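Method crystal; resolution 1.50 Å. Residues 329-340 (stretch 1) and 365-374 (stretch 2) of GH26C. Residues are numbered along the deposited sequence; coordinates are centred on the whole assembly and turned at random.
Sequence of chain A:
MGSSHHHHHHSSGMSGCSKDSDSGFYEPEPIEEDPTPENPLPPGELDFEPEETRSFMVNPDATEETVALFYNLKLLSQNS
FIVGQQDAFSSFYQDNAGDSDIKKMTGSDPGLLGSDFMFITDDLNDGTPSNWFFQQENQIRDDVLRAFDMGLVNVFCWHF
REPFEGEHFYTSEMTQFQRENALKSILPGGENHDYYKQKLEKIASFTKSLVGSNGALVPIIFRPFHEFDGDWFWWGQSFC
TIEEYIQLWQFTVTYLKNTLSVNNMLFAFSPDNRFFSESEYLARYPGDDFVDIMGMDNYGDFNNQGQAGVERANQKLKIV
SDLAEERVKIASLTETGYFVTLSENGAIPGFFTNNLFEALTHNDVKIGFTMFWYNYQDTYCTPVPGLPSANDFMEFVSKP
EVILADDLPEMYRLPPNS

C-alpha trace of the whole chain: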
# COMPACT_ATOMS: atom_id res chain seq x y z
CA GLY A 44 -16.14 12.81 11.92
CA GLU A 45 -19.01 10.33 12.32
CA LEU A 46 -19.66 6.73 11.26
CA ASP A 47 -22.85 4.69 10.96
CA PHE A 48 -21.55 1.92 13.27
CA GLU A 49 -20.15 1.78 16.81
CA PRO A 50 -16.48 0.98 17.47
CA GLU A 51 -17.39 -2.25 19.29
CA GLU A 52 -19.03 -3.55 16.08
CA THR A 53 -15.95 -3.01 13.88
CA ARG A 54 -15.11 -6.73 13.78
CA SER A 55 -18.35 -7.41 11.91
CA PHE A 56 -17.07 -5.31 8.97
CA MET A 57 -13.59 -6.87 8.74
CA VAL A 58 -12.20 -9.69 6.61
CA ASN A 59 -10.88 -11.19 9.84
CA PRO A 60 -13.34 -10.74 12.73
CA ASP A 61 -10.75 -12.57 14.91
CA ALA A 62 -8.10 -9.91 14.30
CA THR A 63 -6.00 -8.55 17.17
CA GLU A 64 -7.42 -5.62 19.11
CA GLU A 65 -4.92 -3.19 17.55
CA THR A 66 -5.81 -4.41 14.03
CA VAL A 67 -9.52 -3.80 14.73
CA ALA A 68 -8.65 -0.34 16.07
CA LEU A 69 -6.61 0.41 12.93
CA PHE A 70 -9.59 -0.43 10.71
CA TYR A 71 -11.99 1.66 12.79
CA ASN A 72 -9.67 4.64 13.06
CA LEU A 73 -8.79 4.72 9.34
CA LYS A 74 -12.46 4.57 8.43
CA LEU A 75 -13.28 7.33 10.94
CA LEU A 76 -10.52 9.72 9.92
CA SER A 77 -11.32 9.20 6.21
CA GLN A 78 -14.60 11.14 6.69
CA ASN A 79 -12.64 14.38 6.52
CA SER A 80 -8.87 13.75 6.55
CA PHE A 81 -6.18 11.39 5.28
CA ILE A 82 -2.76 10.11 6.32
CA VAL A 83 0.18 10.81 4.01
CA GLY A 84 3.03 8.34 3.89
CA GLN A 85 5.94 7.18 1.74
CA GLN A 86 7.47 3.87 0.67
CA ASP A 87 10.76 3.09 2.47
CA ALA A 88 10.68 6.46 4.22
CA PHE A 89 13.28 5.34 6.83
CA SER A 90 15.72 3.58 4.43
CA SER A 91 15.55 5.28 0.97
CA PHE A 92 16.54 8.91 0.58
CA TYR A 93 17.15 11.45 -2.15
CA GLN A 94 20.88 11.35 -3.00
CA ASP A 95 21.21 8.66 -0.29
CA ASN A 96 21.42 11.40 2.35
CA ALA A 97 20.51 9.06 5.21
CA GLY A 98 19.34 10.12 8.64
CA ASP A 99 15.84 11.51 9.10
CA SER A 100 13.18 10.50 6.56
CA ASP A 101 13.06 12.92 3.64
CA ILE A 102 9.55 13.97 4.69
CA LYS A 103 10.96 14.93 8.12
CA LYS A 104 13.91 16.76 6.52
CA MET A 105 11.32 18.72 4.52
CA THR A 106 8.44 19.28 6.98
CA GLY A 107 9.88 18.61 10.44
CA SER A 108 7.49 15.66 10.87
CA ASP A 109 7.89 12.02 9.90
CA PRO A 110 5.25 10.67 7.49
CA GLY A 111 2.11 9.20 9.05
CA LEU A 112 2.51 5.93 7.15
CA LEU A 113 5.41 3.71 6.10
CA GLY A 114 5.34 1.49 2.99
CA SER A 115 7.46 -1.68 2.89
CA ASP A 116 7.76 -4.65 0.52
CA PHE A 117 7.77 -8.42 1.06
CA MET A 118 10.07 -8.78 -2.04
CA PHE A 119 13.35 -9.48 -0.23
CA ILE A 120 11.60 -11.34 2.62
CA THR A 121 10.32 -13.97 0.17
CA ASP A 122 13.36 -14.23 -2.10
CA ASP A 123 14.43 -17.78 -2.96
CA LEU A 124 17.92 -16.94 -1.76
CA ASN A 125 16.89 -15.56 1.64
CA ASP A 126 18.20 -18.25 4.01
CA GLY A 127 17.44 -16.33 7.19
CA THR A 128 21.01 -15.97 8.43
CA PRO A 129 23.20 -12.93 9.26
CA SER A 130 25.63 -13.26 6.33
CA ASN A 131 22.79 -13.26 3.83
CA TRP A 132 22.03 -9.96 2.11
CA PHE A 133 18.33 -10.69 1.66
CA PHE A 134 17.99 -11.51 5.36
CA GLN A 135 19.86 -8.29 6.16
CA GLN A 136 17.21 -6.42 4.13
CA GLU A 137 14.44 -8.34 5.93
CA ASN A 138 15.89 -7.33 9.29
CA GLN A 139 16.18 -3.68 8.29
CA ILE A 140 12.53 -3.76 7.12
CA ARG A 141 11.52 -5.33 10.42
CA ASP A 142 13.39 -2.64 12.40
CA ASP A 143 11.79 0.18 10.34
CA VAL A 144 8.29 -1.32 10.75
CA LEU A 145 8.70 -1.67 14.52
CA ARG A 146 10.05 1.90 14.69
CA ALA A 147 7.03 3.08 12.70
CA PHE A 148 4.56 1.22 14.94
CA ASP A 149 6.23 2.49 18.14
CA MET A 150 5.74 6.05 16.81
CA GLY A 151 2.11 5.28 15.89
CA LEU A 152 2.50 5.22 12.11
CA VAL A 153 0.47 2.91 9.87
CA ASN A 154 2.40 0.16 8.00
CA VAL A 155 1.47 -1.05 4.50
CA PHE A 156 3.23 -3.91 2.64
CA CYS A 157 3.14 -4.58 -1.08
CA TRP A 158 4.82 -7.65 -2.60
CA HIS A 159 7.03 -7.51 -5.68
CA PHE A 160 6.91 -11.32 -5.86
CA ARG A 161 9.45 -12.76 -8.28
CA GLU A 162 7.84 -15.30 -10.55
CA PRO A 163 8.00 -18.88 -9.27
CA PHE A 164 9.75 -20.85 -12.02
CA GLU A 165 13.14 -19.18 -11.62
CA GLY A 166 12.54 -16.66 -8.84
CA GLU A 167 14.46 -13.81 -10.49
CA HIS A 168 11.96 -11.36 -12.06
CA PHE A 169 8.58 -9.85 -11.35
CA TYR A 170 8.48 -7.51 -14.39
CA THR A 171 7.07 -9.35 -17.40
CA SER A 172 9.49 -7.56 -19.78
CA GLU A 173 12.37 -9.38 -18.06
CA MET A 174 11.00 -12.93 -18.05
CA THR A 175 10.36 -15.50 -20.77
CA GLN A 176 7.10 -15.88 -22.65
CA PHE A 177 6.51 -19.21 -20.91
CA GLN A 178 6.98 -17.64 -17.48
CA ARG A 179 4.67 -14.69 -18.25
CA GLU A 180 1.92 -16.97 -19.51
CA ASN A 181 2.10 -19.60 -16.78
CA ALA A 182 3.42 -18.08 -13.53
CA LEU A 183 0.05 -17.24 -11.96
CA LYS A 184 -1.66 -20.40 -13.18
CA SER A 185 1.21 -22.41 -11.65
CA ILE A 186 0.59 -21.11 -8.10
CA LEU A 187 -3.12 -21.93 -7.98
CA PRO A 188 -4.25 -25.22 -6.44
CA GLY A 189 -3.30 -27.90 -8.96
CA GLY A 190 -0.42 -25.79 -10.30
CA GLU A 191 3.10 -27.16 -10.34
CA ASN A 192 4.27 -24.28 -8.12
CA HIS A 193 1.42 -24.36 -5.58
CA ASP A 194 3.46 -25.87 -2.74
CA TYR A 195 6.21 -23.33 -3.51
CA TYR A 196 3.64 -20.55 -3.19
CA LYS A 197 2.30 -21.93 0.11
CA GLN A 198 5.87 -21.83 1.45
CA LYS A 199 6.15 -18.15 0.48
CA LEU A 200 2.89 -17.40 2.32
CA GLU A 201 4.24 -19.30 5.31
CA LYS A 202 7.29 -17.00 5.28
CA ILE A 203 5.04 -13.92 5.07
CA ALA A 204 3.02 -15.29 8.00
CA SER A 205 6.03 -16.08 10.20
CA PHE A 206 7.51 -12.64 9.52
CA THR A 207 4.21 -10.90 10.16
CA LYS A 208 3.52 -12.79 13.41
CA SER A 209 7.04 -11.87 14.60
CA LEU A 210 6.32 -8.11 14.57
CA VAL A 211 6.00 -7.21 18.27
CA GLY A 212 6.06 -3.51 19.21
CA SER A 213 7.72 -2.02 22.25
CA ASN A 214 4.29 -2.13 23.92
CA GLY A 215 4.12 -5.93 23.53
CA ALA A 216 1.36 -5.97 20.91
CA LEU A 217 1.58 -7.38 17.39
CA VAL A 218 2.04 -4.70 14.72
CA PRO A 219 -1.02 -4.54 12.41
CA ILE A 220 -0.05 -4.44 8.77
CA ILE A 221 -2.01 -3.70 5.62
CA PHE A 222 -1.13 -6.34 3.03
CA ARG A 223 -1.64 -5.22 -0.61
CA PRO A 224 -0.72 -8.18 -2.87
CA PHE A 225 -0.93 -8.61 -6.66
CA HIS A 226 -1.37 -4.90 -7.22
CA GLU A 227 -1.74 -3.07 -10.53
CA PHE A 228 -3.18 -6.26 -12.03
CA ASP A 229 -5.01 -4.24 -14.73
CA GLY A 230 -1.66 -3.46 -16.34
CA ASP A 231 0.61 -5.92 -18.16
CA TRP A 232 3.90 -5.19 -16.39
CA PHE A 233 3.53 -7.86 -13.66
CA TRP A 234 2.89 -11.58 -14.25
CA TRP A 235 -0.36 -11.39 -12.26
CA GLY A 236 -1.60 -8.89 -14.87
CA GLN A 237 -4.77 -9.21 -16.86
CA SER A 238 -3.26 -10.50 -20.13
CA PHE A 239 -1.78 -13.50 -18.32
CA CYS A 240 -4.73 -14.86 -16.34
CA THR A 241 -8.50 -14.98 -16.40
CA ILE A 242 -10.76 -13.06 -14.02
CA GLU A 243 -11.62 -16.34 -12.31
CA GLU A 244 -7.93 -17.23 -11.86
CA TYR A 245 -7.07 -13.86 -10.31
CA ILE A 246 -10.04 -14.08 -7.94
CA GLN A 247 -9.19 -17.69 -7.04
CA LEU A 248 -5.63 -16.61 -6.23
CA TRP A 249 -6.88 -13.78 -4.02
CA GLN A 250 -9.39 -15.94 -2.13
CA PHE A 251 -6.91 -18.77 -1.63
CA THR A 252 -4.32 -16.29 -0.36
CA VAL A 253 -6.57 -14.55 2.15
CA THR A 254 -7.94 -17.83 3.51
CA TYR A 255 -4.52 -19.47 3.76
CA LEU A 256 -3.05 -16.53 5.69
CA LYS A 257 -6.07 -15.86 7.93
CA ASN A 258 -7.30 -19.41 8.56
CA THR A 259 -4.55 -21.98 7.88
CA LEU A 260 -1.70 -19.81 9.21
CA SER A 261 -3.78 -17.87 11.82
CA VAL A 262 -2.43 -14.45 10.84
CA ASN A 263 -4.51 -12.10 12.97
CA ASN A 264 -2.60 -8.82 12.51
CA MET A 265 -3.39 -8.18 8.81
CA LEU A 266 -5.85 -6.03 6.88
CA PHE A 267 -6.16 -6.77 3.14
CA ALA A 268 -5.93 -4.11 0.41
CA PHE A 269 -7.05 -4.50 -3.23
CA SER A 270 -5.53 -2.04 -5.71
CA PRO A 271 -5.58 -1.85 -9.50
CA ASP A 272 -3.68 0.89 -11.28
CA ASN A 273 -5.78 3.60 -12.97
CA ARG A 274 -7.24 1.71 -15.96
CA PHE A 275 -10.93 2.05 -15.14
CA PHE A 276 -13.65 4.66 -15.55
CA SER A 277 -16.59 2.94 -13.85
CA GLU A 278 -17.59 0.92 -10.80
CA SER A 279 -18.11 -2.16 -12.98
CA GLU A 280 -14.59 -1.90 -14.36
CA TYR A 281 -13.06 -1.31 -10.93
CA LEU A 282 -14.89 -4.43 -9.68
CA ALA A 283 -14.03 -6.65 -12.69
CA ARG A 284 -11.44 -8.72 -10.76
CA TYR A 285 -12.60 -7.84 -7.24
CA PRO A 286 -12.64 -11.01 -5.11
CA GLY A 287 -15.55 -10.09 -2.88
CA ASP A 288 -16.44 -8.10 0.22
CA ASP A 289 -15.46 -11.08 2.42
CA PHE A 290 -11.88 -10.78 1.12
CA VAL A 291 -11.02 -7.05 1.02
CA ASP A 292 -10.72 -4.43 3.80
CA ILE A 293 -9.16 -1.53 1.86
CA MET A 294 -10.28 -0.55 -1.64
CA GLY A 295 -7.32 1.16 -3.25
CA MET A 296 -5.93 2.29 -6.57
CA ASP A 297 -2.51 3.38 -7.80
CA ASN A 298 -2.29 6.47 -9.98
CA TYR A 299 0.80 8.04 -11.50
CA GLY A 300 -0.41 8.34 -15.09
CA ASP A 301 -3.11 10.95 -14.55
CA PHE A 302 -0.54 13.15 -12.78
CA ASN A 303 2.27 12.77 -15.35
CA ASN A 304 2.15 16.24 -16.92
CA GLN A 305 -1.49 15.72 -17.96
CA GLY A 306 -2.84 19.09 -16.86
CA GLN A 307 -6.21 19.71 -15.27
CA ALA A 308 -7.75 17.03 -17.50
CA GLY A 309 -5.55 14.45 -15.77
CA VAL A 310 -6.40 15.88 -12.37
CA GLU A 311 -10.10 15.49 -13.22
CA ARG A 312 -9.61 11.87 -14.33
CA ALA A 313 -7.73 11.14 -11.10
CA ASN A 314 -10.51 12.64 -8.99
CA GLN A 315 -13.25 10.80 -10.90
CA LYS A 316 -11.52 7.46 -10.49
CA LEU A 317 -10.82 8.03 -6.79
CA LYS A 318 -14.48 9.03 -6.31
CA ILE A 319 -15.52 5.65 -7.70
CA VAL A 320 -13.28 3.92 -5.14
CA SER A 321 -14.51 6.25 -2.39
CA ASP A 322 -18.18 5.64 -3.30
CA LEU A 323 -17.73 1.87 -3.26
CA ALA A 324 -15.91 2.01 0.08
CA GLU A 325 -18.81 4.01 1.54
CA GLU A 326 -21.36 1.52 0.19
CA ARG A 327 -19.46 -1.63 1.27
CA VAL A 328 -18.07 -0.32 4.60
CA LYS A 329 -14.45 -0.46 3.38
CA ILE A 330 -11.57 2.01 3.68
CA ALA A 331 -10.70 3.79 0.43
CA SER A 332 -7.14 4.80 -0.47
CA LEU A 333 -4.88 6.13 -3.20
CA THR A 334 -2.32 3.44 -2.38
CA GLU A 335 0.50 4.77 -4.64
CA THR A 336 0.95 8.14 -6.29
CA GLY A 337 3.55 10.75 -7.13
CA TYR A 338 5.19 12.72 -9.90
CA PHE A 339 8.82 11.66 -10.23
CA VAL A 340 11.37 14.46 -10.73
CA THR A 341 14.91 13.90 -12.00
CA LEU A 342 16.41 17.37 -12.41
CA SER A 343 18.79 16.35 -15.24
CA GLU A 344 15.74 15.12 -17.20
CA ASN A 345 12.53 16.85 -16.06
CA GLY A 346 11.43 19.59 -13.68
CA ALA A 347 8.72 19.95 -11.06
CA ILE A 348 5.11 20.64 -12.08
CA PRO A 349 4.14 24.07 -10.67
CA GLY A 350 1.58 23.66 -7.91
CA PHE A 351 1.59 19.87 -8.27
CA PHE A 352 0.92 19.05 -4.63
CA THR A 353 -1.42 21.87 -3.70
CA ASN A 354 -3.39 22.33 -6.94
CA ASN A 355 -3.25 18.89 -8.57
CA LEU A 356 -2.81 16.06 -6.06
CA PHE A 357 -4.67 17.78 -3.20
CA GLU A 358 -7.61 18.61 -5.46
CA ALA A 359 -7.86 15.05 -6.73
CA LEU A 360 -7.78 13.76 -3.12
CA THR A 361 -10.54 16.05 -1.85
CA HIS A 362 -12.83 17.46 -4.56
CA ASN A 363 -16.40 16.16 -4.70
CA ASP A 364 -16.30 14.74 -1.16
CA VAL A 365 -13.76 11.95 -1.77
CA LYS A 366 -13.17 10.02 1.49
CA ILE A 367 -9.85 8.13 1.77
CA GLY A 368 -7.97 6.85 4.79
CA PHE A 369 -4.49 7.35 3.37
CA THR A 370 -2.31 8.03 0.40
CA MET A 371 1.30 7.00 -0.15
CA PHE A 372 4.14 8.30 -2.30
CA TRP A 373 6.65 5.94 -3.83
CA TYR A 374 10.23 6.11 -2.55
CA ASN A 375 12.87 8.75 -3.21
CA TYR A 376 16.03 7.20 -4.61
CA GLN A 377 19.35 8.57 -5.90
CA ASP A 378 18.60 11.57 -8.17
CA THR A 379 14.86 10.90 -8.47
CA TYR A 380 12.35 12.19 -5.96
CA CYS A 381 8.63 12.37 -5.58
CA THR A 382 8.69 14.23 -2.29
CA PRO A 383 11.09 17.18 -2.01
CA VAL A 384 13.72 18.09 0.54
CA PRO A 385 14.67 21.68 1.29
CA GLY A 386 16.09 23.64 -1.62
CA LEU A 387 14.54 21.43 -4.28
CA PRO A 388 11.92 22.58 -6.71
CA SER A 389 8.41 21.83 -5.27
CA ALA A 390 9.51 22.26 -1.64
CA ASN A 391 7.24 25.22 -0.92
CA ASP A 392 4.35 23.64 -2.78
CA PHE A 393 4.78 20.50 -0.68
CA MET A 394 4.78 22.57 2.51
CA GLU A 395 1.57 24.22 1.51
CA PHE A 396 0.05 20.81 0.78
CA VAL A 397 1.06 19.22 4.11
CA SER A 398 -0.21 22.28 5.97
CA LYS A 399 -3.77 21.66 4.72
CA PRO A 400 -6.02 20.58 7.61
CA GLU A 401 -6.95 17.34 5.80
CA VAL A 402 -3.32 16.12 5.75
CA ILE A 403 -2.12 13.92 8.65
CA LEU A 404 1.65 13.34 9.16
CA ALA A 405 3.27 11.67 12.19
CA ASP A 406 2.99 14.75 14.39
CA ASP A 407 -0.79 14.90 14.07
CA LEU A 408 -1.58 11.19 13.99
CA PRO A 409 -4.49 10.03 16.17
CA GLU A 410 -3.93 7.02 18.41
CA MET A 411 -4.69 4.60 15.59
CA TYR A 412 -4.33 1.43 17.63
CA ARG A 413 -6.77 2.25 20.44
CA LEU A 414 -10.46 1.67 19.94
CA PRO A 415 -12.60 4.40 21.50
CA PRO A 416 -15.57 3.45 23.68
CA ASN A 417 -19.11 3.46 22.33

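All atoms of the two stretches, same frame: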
# COMPACT_ATOMS: atom_id res chain seq x y z
N LYS A 329 -15.88 -0.25 3.56
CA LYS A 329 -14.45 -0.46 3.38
C LYS A 329 -13.73 0.87 3.63
O LYS A 329 -14.35 1.92 3.78
CB LYS A 329 -14.12 -0.94 1.96
CG LYS A 329 -14.87 -2.21 1.51
CD LYS A 329 -14.69 -3.32 2.52
CE LYS A 329 -15.31 -4.61 2.01
NZ LYS A 329 -15.32 -5.63 3.10
N ILE A 330 -12.40 0.81 3.64
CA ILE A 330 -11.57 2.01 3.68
C ILE A 330 -11.05 2.26 2.27
O ILE A 330 -10.47 1.35 1.65
CB ILE A 330 -10.37 1.79 4.62
CG1 ILE A 330 -10.88 1.60 6.07
CG2 ILE A 330 -9.39 2.98 4.58
CD1 ILE A 330 -9.90 0.72 6.87
N ALA A 331 -11.26 3.47 1.75
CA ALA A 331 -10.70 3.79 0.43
C ALA A 331 -9.30 4.40 0.56
O ALA A 331 -8.94 4.98 1.59
CB ALA A 331 -11.62 4.74 -0.34
N SER A 332 -8.50 4.27 -0.52
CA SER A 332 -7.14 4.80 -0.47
C SER A 332 -6.59 4.99 -1.87
O SER A 332 -6.90 4.22 -2.78
CB SER A 332 -6.18 3.88 0.32
OG SER A 332 -4.80 4.21 0.08
N LEU A 333 -5.78 6.05 -2.04
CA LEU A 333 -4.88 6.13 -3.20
C LEU A 333 -3.57 5.51 -2.72
O LEU A 333 -2.72 6.16 -2.10
CB LEU A 333 -4.72 7.59 -3.65
CG LEU A 333 -3.78 7.83 -4.84
CD1 LEU A 333 -4.32 7.12 -6.11
CD2 LEU A 333 -3.69 9.37 -5.09
N THR A 334 -3.39 4.22 -3.00
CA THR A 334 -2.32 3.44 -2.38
C THR A 334 -0.91 3.74 -2.93
O THR A 334 0.06 3.44 -2.24
CB THR A 334 -2.64 1.93 -2.39
OG1 THR A 334 -3.16 1.55 -3.67
CG2 THR A 334 -3.68 1.59 -1.38
N GLU A 335 -0.78 4.31 -4.12
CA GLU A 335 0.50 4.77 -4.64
C GLU A 335 0.20 5.97 -5.50
O GLU A 335 -0.74 5.92 -6.31
CB GLU A 335 1.18 3.80 -5.60
CG GLU A 335 1.77 2.59 -4.92
CD GLU A 335 2.65 1.80 -5.84
OE1 GLU A 335 3.32 2.40 -6.73
OE2 GLU A 335 2.72 0.54 -5.66
N THR A 336 1.03 7.01 -5.38
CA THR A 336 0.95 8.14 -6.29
C THR A 336 2.28 8.89 -6.25
O THR A 336 3.22 8.52 -5.53
CB THR A 336 -0.23 9.06 -5.92
OG1 THR A 336 -0.51 9.96 -7.02
CG2 THR A 336 0.08 9.85 -4.64
N GLY A 337 2.35 9.94 -7.07
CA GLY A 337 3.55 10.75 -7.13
C GLY A 337 3.80 11.23 -8.54
O GLY A 337 3.24 10.73 -9.52
N TYR A 338 4.63 12.25 -8.64
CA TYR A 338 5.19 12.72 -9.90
C TYR A 338 6.70 12.72 -9.71
O TYR A 338 7.22 13.48 -8.89
CB TYR A 338 4.70 14.13 -10.27
CG TYR A 338 5.36 14.59 -11.55
CD1 TYR A 338 5.02 14.01 -12.75
CD2 TYR A 338 6.33 15.60 -11.55
CE1 TYR A 338 5.63 14.41 -13.93
CE2 TYR A 338 6.93 16.01 -12.74
CZ TYR A 338 6.57 15.38 -13.92
OH TYR A 338 7.16 15.77 -15.11
N PHE A 339 7.39 11.84 -10.43
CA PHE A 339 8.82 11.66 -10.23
C PHE A 339 9.62 12.74 -10.95
O PHE A 339 9.42 12.98 -12.15
CB PHE A 339 9.27 10.29 -10.74
CG PHE A 339 8.72 9.12 -9.98
CD1 PHE A 339 9.28 8.72 -8.79
CD2 PHE A 339 7.68 8.37 -10.51
CE1 PHE A 339 8.79 7.60 -8.11
CE2 PHE A 339 7.17 7.27 -9.84
CZ PHE A 339 7.73 6.88 -8.63
N VAL A 340 10.53 13.39 -10.22
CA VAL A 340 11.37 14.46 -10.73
C VAL A 340 12.81 13.99 -10.72
O VAL A 340 13.32 13.55 -9.69
CB VAL A 340 11.22 15.74 -9.87
CG1 VAL A 340 12.18 16.82 -10.35
CG2 VAL A 340 9.80 16.25 -9.92
N VAL A 365 -14.54 13.19 -1.88
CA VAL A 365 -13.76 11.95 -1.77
C VAL A 365 -13.40 11.71 -0.30
O VAL A 365 -13.05 12.63 0.44
CB VAL A 365 -12.50 12.06 -2.66
CG1 VAL A 365 -11.47 10.94 -2.35
CG2 VAL A 365 -12.87 12.04 -4.16
N LYS A 366 -13.52 10.45 0.13
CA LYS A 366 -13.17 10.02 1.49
C LYS A 366 -12.15 8.89 1.38
O LYS A 366 -12.48 7.78 0.95
CB LYS A 366 -14.40 9.55 2.25
CG LYS A 366 -15.41 10.64 2.53
CD LYS A 366 -16.62 10.07 3.26
CE LYS A 366 -17.68 11.14 3.43
NZ LYS A 366 -18.94 10.54 3.96
N ILE A 367 -10.90 9.15 1.80
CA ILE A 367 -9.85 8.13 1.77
C ILE A 367 -9.14 8.12 3.11
O ILE A 367 -9.00 9.16 3.75
CB ILE A 367 -8.81 8.38 0.64
CG1 ILE A 367 -8.29 9.82 0.71
CG2 ILE A 367 -9.38 8.03 -0.75
CD1 ILE A 367 -6.91 9.99 0.04
N GLY A 368 -8.67 6.94 3.52
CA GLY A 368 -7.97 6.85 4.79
C GLY A 368 -6.52 7.27 4.67
O GLY A 368 -5.95 7.81 5.63
N PHE A 369 -5.91 7.05 3.51
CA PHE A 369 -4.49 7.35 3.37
C PHE A 369 -4.10 7.42 1.92
O PHE A 369 -4.79 6.90 1.04
CB PHE A 369 -3.60 6.34 4.13
CG PHE A 369 -3.62 4.95 3.56
CD1 PHE A 369 -4.53 4.04 4.00
CD2 PHE A 369 -2.70 4.57 2.61
CE1 PHE A 369 -4.52 2.70 3.49
CE2 PHE A 369 -2.66 3.24 2.12
CZ PHE A 369 -3.57 2.33 2.57
N THR A 370 -2.98 8.12 1.67
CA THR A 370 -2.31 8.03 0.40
C THR A 370 -0.82 7.85 0.65
O THR A 370 -0.32 8.20 1.72
CB THR A 370 -2.64 9.20 -0.51
OG1 THR A 370 -2.09 8.93 -1.82
CG2 THR A 370 -2.05 10.47 0.04
N MET A 371 -0.12 7.27 -0.32
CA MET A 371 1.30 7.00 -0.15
C MET A 371 2.08 7.33 -1.42
O MET A 371 1.71 6.90 -2.52
CB MET A 371 1.52 5.53 0.21
CG MET A 371 2.97 5.20 0.69
SD MET A 371 3.28 3.43 0.69
CE MET A 371 3.44 3.08 -1.08
N PHE A 372 3.18 8.05 -1.24
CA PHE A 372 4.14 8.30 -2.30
C PHE A 372 5.10 7.12 -2.43
O PHE A 372 5.40 6.42 -1.45
CB PHE A 372 4.96 9.54 -1.91
CG PHE A 372 4.16 10.82 -1.93
CD1 PHE A 372 3.82 11.40 -3.14
CD2 PHE A 372 3.73 11.43 -0.75
CE1 PHE A 372 3.07 12.58 -3.19
CE2 PHE A 372 2.99 12.62 -0.81
CZ PHE A 372 2.66 13.19 -2.03
N TRP A 373 5.57 6.89 -3.66
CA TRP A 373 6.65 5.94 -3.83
C TRP A 373 7.94 6.49 -3.23
O TRP A 373 7.98 7.62 -2.74
CB TRP A 373 6.79 5.51 -5.30
CG TRP A 373 7.46 4.19 -5.46
CD1 TRP A 373 8.62 3.93 -6.14
CD2 TRP A 373 7.03 2.92 -4.91
NE1 TRP A 373 8.95 2.60 -6.04
CE2 TRP A 373 8.00 1.96 -5.30
CE3 TRP A 373 5.93 2.51 -4.15
CZ2 TRP A 373 7.90 0.60 -4.94
CZ3 TRP A 373 5.84 1.16 -3.78
CH2 TRP A 373 6.83 0.23 -4.18
N TYR A 374 9.00 5.69 -3.23
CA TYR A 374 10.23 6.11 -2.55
C TYR A 374 10.98 7.19 -3.34
O TYR A 374 10.86 7.33 -4.57
CB TYR A 374 11.14 4.94 -2.17
CG TYR A 374 11.49 3.91 -3.22
CD1 TYR A 374 12.19 4.24 -4.38
CD2 TYR A 374 11.14 2.58 -3.03
CE1 TYR A 374 12.55 3.25 -5.31
CE2 TYR A 374 11.49 1.60 -3.95
CZ TYR A 374 12.18 1.94 -5.06
OH TYR A 374 12.52 0.95 -5.98
O HOH W 1 -12.83 5.36 3.43

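The two stretches run side by side as parallel strands: the axes of 330-334 and 369-372 lie 6° apart in direction and approach to 5.0 Å, and together the stretches bury 743 Å² of surface. Register is read from the bridges. Leu-333 pairs with Thr-370 (CA to CA 4.8 Å) and Thr-336 with Phe-372 (CA to CA 5.1 Å); the first chain therefore advances three positions while the second advances two, which marks a beta bulge. The bulge coincides with the corner the first chain turns at Glu-335.

Backbone hydrogen bonds vary in quality along this ladder. The best aligned is Gly-368 N to Ala-331 O, 2.8 Å with an angle of 165° at the hydrogen. Thr-336 N to Met-371 O is as short as 2.9 Å but more bent, at 136°. Three others are weak: Leu-333 N to Phe-369 O (3.3 Å, 130°), Met-371 N to Leu-333 O (3.3 Å, 143°) and Trp-373 N to Thr-336 O (3.4 Å, 149°). CA-H...O contacts supplement them, notably Thr-370 CA to Leu-333 O at 3.1 Å and Glu-335 CA to Met-371 O at 3.2 Å.

Two hydroxyls reinforce the weak central part. Ser-332 OG donates to Phe-369 O at 2.9 Å, and Thr-370 OG1 donates to Leu-333 O at 2.9 Å, so each carbonyl accepts a side-chain bond as well as a long amide bond. Near the start of the pairing, a water accepts from Ala-331 N (3.0 Å from its O) and donates weakly to Lys-366 O (3.5 Å from the same O), bridging the two backbones.

Aromatic and apolar contacts add to these bonds. Phe-369, with chi1 at 67°, brings its ring against Ser-332: Ser-332 CB sits 3.8 Å from the centroid of the Phe-369 ring and 12° off its normal, a CH-pi contact over the face. Ala-331 CB meets Ile-367 CG2 at 4.0 Å. Farther along, Trp-373 points toward the first stretch, and Phe-339 CZ reaches Trp-373 CB at 3.7 Å although the CA-to-CB bond of Phe-339 points sideways.

The two glycines answer to different constraints: Gly-368 to a neighbour across the interface, Gly-337 to its own backbone. An ideal CB on Gly-368 would lie 2.9 Å from Ile-330 CG2, a clash. At Gly-337, phi/psi of 144/162 would jam a CB against the preceding carbonyl oxygen; its bare CA lies at the edge of the Phe-372 ring, 4.1 Å from Phe-372 CD1.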